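Local coordinates for protein uridylate-specific endoribonuclease nsp11 (PDB 5EYI) that probably cleaves RNA at uridylates, degrading viral polyuridine tracts so that host double-stranded RNA sensors are not triggered, at residues S76-G80 with T107-V112. The protein carries 1 engineered substitution. Residues are numbered along the deposited sequence; the frame is centred on the assembly and turned at random.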
# COMPACT_ATOMS: atom_id res chain seq x y z
N SER A 76 35.26 -6.37 5.54
CA SER A 76 34.85 -5.02 5.13
C SER A 76 33.56 -5.05 4.33
O SER A 76 33.37 -5.92 3.47
CB SER A 76 35.95 -4.36 4.30
OG SER A 76 37.16 -4.31 5.03
N VAL A 77 32.70 -4.08 4.63
CA VAL A 77 31.44 -3.88 3.94
C VAL A 77 31.62 -2.73 2.96
O VAL A 77 32.20 -1.70 3.31
CB VAL A 77 30.32 -3.51 4.94
CG1 VAL A 77 29.00 -3.28 4.22
CG2 VAL A 77 30.16 -4.60 5.99
N PHE A 78 31.10 -2.91 1.75
CA PHE A 78 31.14 -1.87 0.73
C PHE A 78 29.74 -1.55 0.25
O PHE A 78 28.86 -2.43 0.20
CB PHE A 78 32.02 -2.31 -0.44
CG PHE A 78 33.44 -2.59 -0.04
CD1 PHE A 78 33.81 -3.85 0.41
CD2 PHE A 78 34.39 -1.57 -0.05
CE1 PHE A 78 35.12 -4.10 0.81
CE2 PHE A 78 35.70 -1.81 0.36
CZ PHE A 78 36.07 -3.09 0.79
N LEU A 79 29.54 -0.28 -0.08
CA LEU A 79 28.30 0.19 -0.69
C LEU A 79 28.14 -0.39 -2.09
O LEU A 79 29.11 -0.55 -2.82
CB LEU A 79 28.30 1.72 -0.78
CG LEU A 79 27.73 2.55 0.38
CD1 LEU A 79 27.72 1.83 1.72
CD2 LEU A 79 28.44 3.89 0.50
N GLY A 80 26.90 -0.70 -2.45
CA GLY A 80 26.56 -1.03 -3.81
C GLY A 80 26.60 0.22 -4.68
O GLY A 80 26.38 1.34 -4.19
N THR A 107 21.59 -1.58 0.06
CA THR A 107 22.80 -0.98 -0.53
C THR A 107 24.05 -1.04 0.34
O THR A 107 25.11 -0.59 -0.09
CB THR A 107 22.53 0.49 -0.86
OG1 THR A 107 22.08 1.16 0.32
CG2 THR A 107 21.47 0.58 -1.94
N GLY A 108 23.93 -1.57 1.55
CA GLY A 108 25.04 -1.61 2.50
C GLY A 108 25.18 -0.36 3.36
O GLY A 108 26.06 -0.31 4.24
N ARG A 109 24.32 0.63 3.14
CA ARG A 109 24.45 1.91 3.86
C ARG A 109 24.16 1.77 5.35
O ARG A 109 24.84 2.41 6.18
CB ARG A 109 23.53 2.97 3.25
CG ARG A 109 24.17 3.62 2.04
CD ARG A 109 23.26 4.66 1.45
NE ARG A 109 22.16 4.07 0.70
CZ ARG A 109 21.30 4.77 -0.03
NH1 ARG A 109 21.43 6.10 -0.13
NH2 ARG A 109 20.31 4.14 -0.67
N ILE A 110 23.17 0.96 5.69
CA ILE A 110 22.89 0.67 7.10
C ILE A 110 24.11 0.04 7.79
O ILE A 110 24.51 0.49 8.86
CB ILE A 110 21.61 -0.20 7.25
CG1 ILE A 110 20.37 0.65 6.95
CG2 ILE A 110 21.50 -0.77 8.66
CD1 ILE A 110 19.15 -0.16 6.58
N GLU A 111 24.74 -0.94 7.16
CA GLU A 111 25.83 -1.68 7.80
C GLU A 111 27.06 -0.81 8.03
O GLU A 111 27.69 -0.92 9.08
CB GLU A 111 26.20 -2.96 7.04
CG GLU A 111 25.20 -4.10 7.19
CD GLU A 111 23.94 -3.93 6.34
OE1 GLU A 111 23.84 -2.94 5.58
OE2 GLU A 111 23.04 -4.78 6.46
N VAL A 112 27.39 0.07 7.09
CA VAL A 112 28.52 1.01 7.28
C VAL A 112 28.13 2.33 7.92
O VAL A 112 29.01 3.12 8.22
CB VAL A 112 29.32 1.28 5.98
CG1 VAL A 112 29.73 -0.03 5.34
CG2 VAL A 112 28.56 2.13 4.99
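Start with Leu79, Val77 and Val112, the three residues with the most surface buried by the contact. Val77, on strand 76-78, points toward the short helix 109-112, and its CG1 lies 3.5 Å from CG1 of Val112. Leu79 sits just past the strand; its CA-to-CB bond runs sideways, yet its end swings in, setting CD1 3.4 Å from CG2 of Val112. Val112 thus packs against both residues, which flank Phe78, whose CA-to-CB bond points away from segment 107-112. CG1 of Val77 also reaches CB of Glu111 at 4.0 Å, and CD1 of Leu79 meets CG of Arg109 at the same distance.

Further along, at Gly80 and Thr107, the backbones come together. Gly80 N donates to Thr107 O at 3.0 Å, nearly straight at 166°, and the same carbonyl oxygen takes a CA-H...O contact from Leu79 CA at 3.3 Å. Gly108, the N-cap of the helix, has a positive phi of 87°; a CB there would crowd Phe78 O as well as the carbonyl before it, so the close approach depends on the missing side chain.

The polar ends look elsewhere. Arg109 NE hydrogen-bonds Thr107 OG1 at 2.9 Å, and that hydroxyl also hydrogen-bonds the backbone oxygen of Asp182; the guanidinium forms a salt bridge with Glu122, and Glu111 pairs with Lys10.

The contact joins the N-terminal region, where Phe78 pairs with Tyr71 of strand 71-73, to the start of the NendoU region. With a valine-leucine patch beside one well-aligned main-chain hydrogen bond, this junction relies on close fit and backbone geometry, without a salt bridge between the two segments.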